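Local coordinates for intimin adherence protein (Escherichia coli O157:H7, PDB 3NCX), which probably mediates intimate attachment of the bacterium to host cells, binding the translocated receptor Tir through its C-terminal lectin-like domain, at residues A[126-131]-A[168-173]; A[154-157]-A[162-165]. The protein carries 1 engineered substitution. One frame throughout, in Å; residues are numbered along the deposited sequence.

Interaction 1 (A[126-131]-A[168-173]). Engineered in segment 168-173: Tyr171 (natural residue Asn).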
# COMPACT_ATOMS: atom_id res chain seq x y z
N ASP A 126 9.72 -2.51 -6.91
CA ASP A 126 10.09 -2.34 -5.50
C ASP A 126 8.86 -2.42 -4.61
O ASP A 126 8.94 -2.88 -3.47
CB ASP A 126 10.80 -1.00 -5.29
CG ASP A 126 12.29 -1.09 -5.53
OD1 ASP A 126 12.74 -2.08 -6.15
OD2 ASP A 126 13.02 -0.17 -5.11
N ILE A 127 7.72 -1.98 -5.14
CA ILE A 127 6.48 -2.04 -4.39
C ILE A 127 5.98 -3.48 -4.26
O ILE A 127 5.41 -3.86 -3.23
CB ILE A 127 5.41 -1.14 -5.02
CG1 ILE A 127 5.69 0.31 -4.65
CG2 ILE A 127 4.02 -1.55 -4.55
CD1 ILE A 127 4.62 1.27 -5.07
N TYR A 128 6.21 -4.28 -5.30
CA TYR A 128 5.85 -5.69 -5.24
C TYR A 128 6.69 -6.40 -4.19
O TYR A 128 6.18 -7.25 -3.45
CB TYR A 128 6.03 -6.35 -6.61
CG TYR A 128 5.68 -7.82 -6.59
CD1 TYR A 128 4.43 -8.26 -6.99
CD2 TYR A 128 6.60 -8.77 -6.16
CE1 TYR A 128 4.11 -9.60 -6.97
CE2 TYR A 128 6.29 -10.11 -6.14
CZ TYR A 128 5.04 -10.53 -6.55
OH TYR A 128 4.73 -11.86 -6.52
N ASP A 129 7.97 -6.05 -4.12
CA ASP A 129 8.86 -6.65 -3.13
C ASP A 129 8.43 -6.30 -1.72
O ASP A 129 8.60 -7.09 -0.79
CB ASP A 129 10.31 -6.20 -3.36
CG ASP A 129 10.92 -6.80 -4.61
OD1 ASP A 129 10.42 -7.84 -5.09
OD2 ASP A 129 11.91 -6.23 -5.12
N SER A 130 7.87 -5.11 -1.56
CA SER A 130 7.50 -4.60 -0.24
C SER A 130 6.09 -5.02 0.18
O SER A 130 5.79 -5.12 1.36
CB SER A 130 7.62 -3.08 -0.19
OG SER A 130 8.93 -2.66 -0.53
N TRP A 131 5.23 -5.28 -0.80
CA TRP A 131 3.83 -5.57 -0.51
C TRP A 131 3.34 -6.89 -1.11
O TRP A 131 2.52 -7.58 -0.50
CB TRP A 131 2.93 -4.42 -0.98
CG TRP A 131 3.20 -3.14 -0.24
CD1 TRP A 131 4.02 -2.12 -0.64
CD2 TRP A 131 2.63 -2.73 1.01
NE1 TRP A 131 4.01 -1.11 0.29
CE2 TRP A 131 3.16 -1.46 1.32
CE3 TRP A 131 1.73 -3.32 1.90
CZ2 TRP A 131 2.83 -0.77 2.48
CZ3 TRP A 131 1.40 -2.63 3.06
CH2 TRP A 131 1.94 -1.37 3.33
N ILE A 168 0.81 -7.32 -10.37
CA ILE A 168 0.39 -8.61 -9.85
C ILE A 168 1.29 -9.73 -10.34
O ILE A 168 1.67 -10.61 -9.57
CB ILE A 168 -1.06 -8.94 -10.24
CG1 ILE A 168 -2.04 -8.00 -9.55
CG2 ILE A 168 -1.39 -10.39 -9.89
CD1 ILE A 168 -3.49 -8.25 -9.92
N THR A 169 1.63 -9.69 -11.62
CA THR A 169 2.35 -10.78 -12.26
C THR A 169 3.86 -10.54 -12.38
O THR A 169 4.60 -11.43 -12.77
CB THR A 169 1.78 -11.09 -13.65
OG1 THR A 169 2.04 -9.98 -14.53
CG2 THR A 169 0.28 -11.32 -13.58
N GLN A 170 4.29 -9.32 -12.06
CA GLN A 170 5.70 -8.94 -12.18
C GLN A 170 6.16 -8.95 -13.64
O GLN A 170 7.34 -8.77 -13.93
CB GLN A 170 6.60 -9.88 -11.37
CG GLN A 170 6.21 -10.06 -9.92
CD GLN A 170 7.10 -11.06 -9.20
OE1 GLN A 170 8.30 -10.84 -9.05
NE2 GLN A 170 6.52 -12.17 -8.77
N TYR A 171 5.21 -9.15 -14.55
CA TYR A 171 5.52 -9.29 -15.97
C TYR A 171 5.98 -7.97 -16.60
O TYR A 171 5.20 -7.02 -16.69
CB TYR A 171 4.31 -9.85 -16.72
CG TYR A 171 4.56 -10.12 -18.19
CD1 TYR A 171 5.50 -11.05 -18.60
CD2 TYR A 171 3.83 -9.45 -19.17
CE1 TYR A 171 5.73 -11.30 -19.94
CE2 TYR A 171 4.05 -9.69 -20.51
CZ TYR A 171 5.00 -10.62 -20.89
OH TYR A 171 5.22 -10.86 -22.23
N PRO A 172 7.25 -7.92 -17.03
CA PRO A 172 7.79 -6.76 -17.74
C PRO A 172 7.54 -6.89 -19.23
O PRO A 172 7.59 -7.99 -19.77
CB PRO A 172 9.29 -6.86 -17.45
CG PRO A 172 9.53 -8.33 -17.38
CD PRO A 172 8.28 -8.94 -16.79
N LEU A 173 7.29 -5.77 -19.90
CA LEU A 173 6.99 -5.81 -21.33
C LEU A 173 7.41 -4.52 -22.03
O LEU A 173 6.81 -3.47 -21.81
CB LEU A 173 5.50 -6.07 -21.55
CG LEU A 173 5.05 -6.41 -22.97
CD1 LEU A 173 5.87 -7.57 -23.52
CD2 LEU A 173 3.57 -6.74 -22.98
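Tyr128 presents one face of its ring to the side chain of Gln170, which lies across it. CG of Gln170 sits over the middle of the ring, 3.6 Å from the centroid of Tyr128 and only 10° off the normal, a CH-pi contact. Beyond CG the chain runs out extended, and the amide passes over the phenol half of the ring with the two planes 22° apart. CD of Gln170 is 3.3 Å from Tyr128 CE2. The amide oxygen OE1 keeps to the side of CE2 and CD2, with 3.6 Å from Gln170 OE1 to Tyr128 CE2. NE2 goes to the other end, over the C-O bond of the phenol; although Gln170 NE2 and Tyr128 OH are 2.9 Å apart, the angle is poor and they are not hydrogen-bonded.

The phenol reaches the loop because CG of Tyr128 is anti to the backbone N (chi1 180°), sending the ring from helix 121-131 toward 168-170. Gln170 in turn points its CB at the helix. Next to it, an ST turn shapes the bend: the backbone N of the engineered Tyr171 donates to Thr169 OG1, 3.3 Å away. Obliquely to the ring, the carbonyl oxygen of Ile168 comes within 3.7 Å of Tyr128 CE1. Tyr165 of strand 161-166 touches both Tyr128 and Gln170, so the pair rests beside the sheet.

This is a surface contact joining a helix of the C-type lectin-like domain to the loop ahead of strand 172-177. With no hydrogen bond or charge across it, cohesion comes from aliphatic and amide atoms stacked on an aromatic face, chiefly dispersion with some polar-pi character.

Interaction 2 (A[154-157]-A[162-165])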
# COMPACT_ATOMS: atom_id res chain seq x y z
N SER A 154 13.66 8.54 -23.94
CA SER A 154 13.77 9.45 -25.07
C SER A 154 13.60 8.70 -26.40
O SER A 154 12.89 9.16 -27.29
CB SER A 154 15.11 10.17 -25.04
OG SER A 154 16.18 9.26 -24.84
N SER A 155 14.25 7.55 -26.51
CA SER A 155 14.16 6.74 -27.72
C SER A 155 12.76 6.16 -27.86
O SER A 155 12.22 6.06 -28.97
CB SER A 155 15.19 5.62 -27.70
OG SER A 155 14.89 4.66 -26.71
N GLU A 156 12.17 5.77 -26.74
CA GLU A 156 10.82 5.22 -26.73
C GLU A 156 9.80 6.24 -27.22
O GLU A 156 8.85 5.89 -27.92
CB GLU A 156 10.44 4.73 -25.33
CG GLU A 156 11.07 3.41 -24.93
CD GLU A 156 10.59 2.91 -23.59
OE1 GLU A 156 10.42 3.74 -22.67
OE2 GLU A 156 10.36 1.70 -23.45
N GLN A 157 9.99 7.50 -26.85
CA GLN A 157 9.08 8.56 -27.26
C GLN A 157 9.13 8.78 -28.77
O GLN A 157 8.16 9.23 -29.37
CB GLN A 157 9.41 9.87 -26.53
CG GLN A 157 8.35 10.95 -26.69
CD GLN A 157 8.93 12.28 -27.12
OE1 GLN A 157 9.75 12.34 -28.04
NE2 GLN A 157 8.51 13.35 -26.46
N SER A 162 6.37 2.30 -25.15
CA SER A 162 6.77 2.46 -23.76
C SER A 162 6.61 1.13 -23.04
O SER A 162 5.59 0.45 -23.21
CB SER A 162 5.91 3.53 -23.08
OG SER A 162 6.41 3.83 -21.79
N SER A 163 7.61 0.76 -22.26
CA SER A 163 7.57 -0.50 -21.53
C SER A 163 6.55 -0.47 -20.39
O SER A 163 6.12 0.60 -19.97
CB SER A 163 8.96 -0.84 -20.99
OG SER A 163 9.50 0.26 -20.27
N THR A 164 6.17 -1.64 -19.91
CA THR A 164 5.18 -1.75 -18.84
C THR A 164 5.59 -2.78 -17.79
O THR A 164 6.45 -3.63 -18.03
CB THR A 164 3.79 -2.15 -19.39
OG1 THR A 164 3.88 -3.42 -20.05
CG2 THR A 164 3.28 -1.10 -20.37
N TYR A 165 4.96 -2.70 -16.63
CA TYR A 165 5.20 -3.65 -15.55
C TYR A 165 3.88 -3.98 -14.85
O TYR A 165 3.08 -3.09 -14.55
CB TYR A 165 6.20 -3.09 -14.54
CG TYR A 165 6.47 -4.00 -13.37
CD1 TYR A 165 7.32 -5.10 -13.50
CD2 TYR A 165 5.88 -3.77 -12.13
CE1 TYR A 165 7.57 -5.94 -12.43
CE2 TYR A 165 6.13 -4.61 -11.06
CZ TYR A 165 6.97 -5.69 -11.21
OH TYR A 165 7.22 -6.53 -10.15
O HOH W 1 9.07 2.91 -20.59
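The short connection from helix 154-159 to strand 161-166 in the lectin-like domain is bridged by one carboxylate, that of Glu156, reaching Ser162 and Ser163 near the start of the strand. Glu156 OE2 accepts a weak hydrogen bond from the backbone N of Ser163, 3.1 Å long and bent to 134°. Glu156 OE2 also stands 3.7 Å from Ser162 CA. The side chain spans the gap because CG of Glu156 is anti to the carbonyl carbon (chi1 -76°) and the chain continues extended.

The other oxygen, OE1, works through water 1, which donates to Glu156 OE1 at 2.6 Å. The same water is hydrogen-bonded to Ser163 OG at 2.7 Å and to Ser162 OG at 3.1 Å, so the two hydroxyls reach the carboxylate through it. OE1 also takes a hydrogen bond from the backbone N of Thr153, so both oxygens are engaged and the rotation of the group is probably restrained.

Backbone hydrogen bonds join Ser162 to Val176 in the neighbouring strand and Ser163 to Ile150 just after strand 147-149. One weak direct hydrogen bond and a water bridge tie a helix to the central strand of a three-stranded antiparallel sheet, within a C-type lectin-like fold.

From the N terminus the chain passes through the Ig-like strands, strand 97-103 and helix 106-112 before it reaches helix 121-131, which carries 126-131; it then runs through strand 147-149 and helix 154-159 into strand 161-166 and on to 168-173. Interaction 2 closes the small helix-to-strand turn and is nested inside the much longer loop that interaction 1 closes; the two do not cross. Their centres lie about 18 Å apart, yet strands 161-166 and 172-177 are antiparallel neighbours, joined by a probable hydrogen bond from Thr164 N to Leu173 O, 2.7 Å. Interaction 1 ties helix 121-131 to the loop between these strands, and interaction 2 ties helix 154-159 to strand 161-166.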